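Side-chain contacts in levansucrase (Bacillus megaterium, PDB 3OM4), which belongs to the levansucrase/invertase family of bacterial enzymes, whose fold is a five-bladed beta-propeller: residues Glu275-Lys278 against Leu279-Ser283; Asp21-Val24 against Lys25-Gln28. The protein carries 1 engineered substitution. All coordinates share one frame; numbering follows the deposited sequence.

Contact 1: Glu275-Lys278 against Leu279-Ser283; sequences EKKK and LLEGS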
# COMPACT_ATOMS: atom_id res chain seq x y z
N GLU A 275 -27.96 1.16 11.21
CA GLU A 275 -26.54 1.50 11.16
C GLU A 275 -26.34 3.01 11.15
O GLU A 275 -25.47 3.53 11.85
CB GLU A 275 -25.91 0.87 9.91
CG GLU A 275 -24.40 0.98 9.81
CD GLU A 275 -23.66 -0.21 10.42
OE1 GLU A 275 -24.26 -1.00 11.17
OE2 GLU A 275 -22.45 -0.35 10.12
N LYS A 276 -27.16 3.71 10.36
CA LYS A 276 -27.10 5.17 10.27
C LYS A 276 -27.45 5.84 11.60
O LYS A 276 -26.76 6.76 12.03
CB LYS A 276 -28.02 5.67 9.14
CG LYS A 276 -28.12 7.19 9.02
CD LYS A 276 -29.18 7.61 8.01
CE LYS A 276 -30.52 6.94 8.29
NZ LYS A 276 -31.68 7.76 7.83
N LYS A 277 -28.51 5.36 12.26
CA LYS A 277 -28.92 5.93 13.54
C LYS A 277 -27.81 5.83 14.58
O LYS A 277 -27.53 6.80 15.29
CB LYS A 277 -30.21 5.27 14.04
CG LYS A 277 -30.72 5.81 15.37
CD LYS A 277 -32.20 5.49 15.57
CE LYS A 277 -32.47 4.00 15.50
NZ LYS A 277 -33.90 3.72 15.20
N LYS A 278 -27.18 4.66 14.65
CA LYS A 278 -26.07 4.40 15.56
C LYS A 278 -24.87 5.30 15.27
O LYS A 278 -24.23 5.81 16.20
CB LYS A 278 -25.66 2.92 15.48
CG LYS A 278 -24.74 2.43 16.60
CD LYS A 278 -24.46 0.94 16.44
CE LYS A 278 -23.69 0.37 17.62
NZ LYS A 278 -22.26 0.81 17.66
N LEU A 279 -24.58 5.51 13.99
CA LEU A 279 -23.50 6.40 13.57
C LEU A 279 -23.74 7.85 13.98
O LEU A 279 -22.83 8.50 14.49
CB LEU A 279 -23.29 6.30 12.05
CG LEU A 279 -21.96 5.78 11.49
CD1 LEU A 279 -21.17 4.88 12.45
CD2 LEU A 279 -22.19 5.09 10.15
N LEU A 280 -24.96 8.34 13.77
CA LEU A 280 -25.30 9.74 14.04
C LEU A 280 -25.34 10.06 15.54
O LEU A 280 -25.00 11.18 15.94
CB LEU A 280 -26.64 10.11 13.39
CG LEU A 280 -26.71 10.13 11.86
CD1 LEU A 280 -28.16 10.18 11.40
CD2 LEU A 280 -25.93 11.29 11.27
N GLU A 281 -25.75 9.09 16.34
CA GLU A 281 -25.83 9.23 17.80
C GLU A 281 -24.47 9.22 18.48
O GLU A 281 -24.28 9.88 19.51
CB GLU A 281 -26.59 8.06 18.40
CG GLU A 281 -28.06 8.01 18.15
CD GLU A 281 -28.67 6.75 18.73
OE1 GLU A 281 -27.96 5.72 18.85
OE2 GLU A 281 -29.87 6.79 19.06
N GLY A 282 -23.54 8.45 17.92
CA GLY A 282 -22.39 7.98 18.67
C GLY A 282 -21.11 8.78 18.55
O GLY A 282 -21.04 9.79 17.84
N SER A 283 -20.09 8.31 19.26
CA SER A 283 -18.78 8.95 19.29
C SER A 283 -17.98 8.71 18.02
O SER A 283 -16.91 9.30 17.84
CB SER A 283 -17.99 8.49 20.52
OG SER A 283 -17.80 7.09 20.51

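Contact 2: Asp21-Val24 against Lys25-Gln28; sequences DNMV and KIPQ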
# COMPACT_ATOMS: atom_id res chain seq x y z
N ASP A 21 -22.15 -3.08 5.09
CA ASP A 21 -22.76 -4.41 5.17
C ASP A 21 -21.73 -5.52 5.00
O ASP A 21 -21.78 -6.52 5.72
CB ASP A 21 -23.88 -4.56 4.14
CG ASP A 21 -24.78 -5.75 4.44
OD1 ASP A 21 -25.23 -5.89 5.60
OD2 ASP A 21 -25.03 -6.54 3.51
N ASN A 22 -20.81 -5.35 4.07
CA ASN A 22 -19.75 -6.34 3.88
C ASN A 22 -18.75 -6.36 5.03
O ASN A 22 -18.31 -7.42 5.46
CB ASN A 22 -19.05 -6.14 2.53
CG ASN A 22 -19.88 -6.67 1.38
OD1 ASN A 22 -20.62 -7.65 1.52
ND2 ASN A 22 -19.77 -6.03 0.22
N MET A 23 -18.42 -5.17 5.55
CA MET A 23 -17.48 -5.05 6.67
C MET A 23 -18.01 -5.65 7.98
O MET A 23 -17.25 -6.30 8.70
CB MET A 23 -17.08 -3.59 6.87
CG MET A 23 -16.28 -2.99 5.71
SD MET A 23 -14.71 -3.82 5.42
CE MET A 23 -15.12 -4.91 4.06
N VAL A 24 -19.30 -5.45 8.27
CA VAL A 24 -19.89 -5.97 9.51
C VAL A 24 -19.91 -7.50 9.54
O VAL A 24 -19.95 -8.10 10.61
CB VAL A 24 -21.32 -5.40 9.82
CG1 VAL A 24 -21.28 -3.88 9.96
CG2 VAL A 24 -22.34 -5.84 8.77
N LYS A 25 -19.86 -8.12 8.36
CA LYS A 25 -19.85 -9.58 8.26
C LYS A 25 -18.47 -10.19 8.53
O LYS A 25 -18.35 -11.40 8.74
CB LYS A 25 -20.36 -10.02 6.89
CG LYS A 25 -21.85 -9.79 6.68
CD LYS A 25 -22.24 -10.08 5.23
CE LYS A 25 -23.74 -10.16 5.05
NZ LYS A 25 -24.41 -8.83 5.12
N ILE A 26 -17.44 -9.36 8.52
CA ILE A 26 -16.06 -9.84 8.67
C ILE A 26 -15.73 -10.48 10.03
O ILE A 26 -15.13 -11.55 10.06
CB ILE A 26 -15.01 -8.76 8.22
CG1 ILE A 26 -15.01 -8.65 6.69
CG2 ILE A 26 -13.61 -9.10 8.75
CD1 ILE A 26 -14.01 -7.66 6.11
N PRO A 27 -16.14 -9.85 11.16
CA PRO A 27 -15.82 -10.47 12.45
C PRO A 27 -16.25 -11.94 12.60
O PRO A 27 -15.51 -12.72 13.19
CB PRO A 27 -16.54 -9.58 13.46
CG PRO A 27 -16.50 -8.24 12.82
CD PRO A 27 -16.69 -8.49 11.35
N GLN A 28 -17.41 -12.31 12.06
CA GLN A 28 -17.90 -13.69 12.19
C GLN A 28 -17.36 -14.63 11.10
O GLN A 28 -17.59 -15.84 11.15
CB GLN A 28 -19.43 -13.73 12.20
CG GLN A 28 -20.08 -13.12 13.42
CD GLN A 28 -21.54 -12.78 13.17
OE1 GLN A 28 -22.34 -13.65 12.81
NE2 GLN A 28 -21.90 -11.52 13.36
O HOH W 1 -19.60 -10.45 11.80

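Contact 1: Glu275-Lys278 against Leu279-Ser283
Lys276 O receives the amide of Leu280, N to O 3.0 Å, in a helical i to i+4 bond. The leucine packs over the same oxygen: Leu280 CG lies 3.4 Å from Lys276 O, and Leu280 CD1 reaches Lys276 CG at 3.8 Å, the two chains running alongside and pointing the same way. Leu279 N makes the equivalent i to i+4 bond to Glu275 O, and the isobutyl group of Leu279 rests beside that carbonyl on the buried side, where Tyr265 also touches it. One residue further on, Glu281 N bonds to Lys277 O at 3.1 Å. Glu281 CG stands anti to its own carbonyl carbon (chi1 -71°), which lays it against Lys277 O at 3.2 Å. The carboxylate lies beside the Lys277 carbonyl and the start of the lysine chain, Glu281 OE2 to Lys277 CG being 3.9 Å, while Lys277 NZ stays 6.4 Å from Glu281 OE2. The ladder ends with a weak bond from Gly282 N to Lys278 O, where the chain leaves helical geometry. The charged ends of Glu275, Lys276 and Lys278 pair instead with Arg20, Asp8 and Asp349, so backbone bonds and aliphatic packing hold this turn together while salt bridges tie it outward.

Contact 2: Asp21-Val24 against Lys25-Gln28
Lys25 reaches back one turn to Asp21, crossing it at a slant, and its NZ forms a salt bridge with Asp21 OD2 at 2.9 Å, a weak hydrogen bond by its geometry. The ammonium nitrogen is also 3.1 Å from Asp21 OD1, which places it near both carboxylate oxygens. On the way the lysine runs over the backbone, with Lys25 CG 3.4 Å from Asp21 O, and a bend at its last torsion (chi4 73°) turns NZ to the acid. Val24 offers its carbonyl at the junction: Pro27 CD packs 3.4 Å from Val24 O, and a water donates to the same Val24 O at 2.7 Å while accepting from Gln28 N, bridging the turn. Ile26 N bonds to Met23 O in an i to i+3 bond. On the buried side Ile26 runs alongside Met23, both pointing the same way, and Ile26 CD1 meets Met23 CE at 3.6 Å. Ile26 also packs on Leu378 and Tyr357, from two strands of the beta-propeller. The i to i+3 bond and the water bridge are consistent with a helical chain that breaks and resumes, with Pro27 early in a weakly bonded turn, a position that suits its missing N-H.

Overall arrangement
Contact 2 comes first along the chain, where helix 20-24 passes into helix 26-29 near the N-terminus; contact 1 follows some 250 residues later, in the last turns of helix 269-281. Their centres are about 17 Å apart, on the same side of the chain's centre, contact 1 lying further out. The salt bridge from Glu275 to Arg20 joins the two helices, and in the modelled conformer of Val24 Glu275 also touches its side chain. Phe271 of helix 269-281 also covers Asp21 and Val24. The N-terminal segment is thus clasped between helix 269-281 and the strands 356-363 and 371-382, linking a peripheral helix to the body of the propeller.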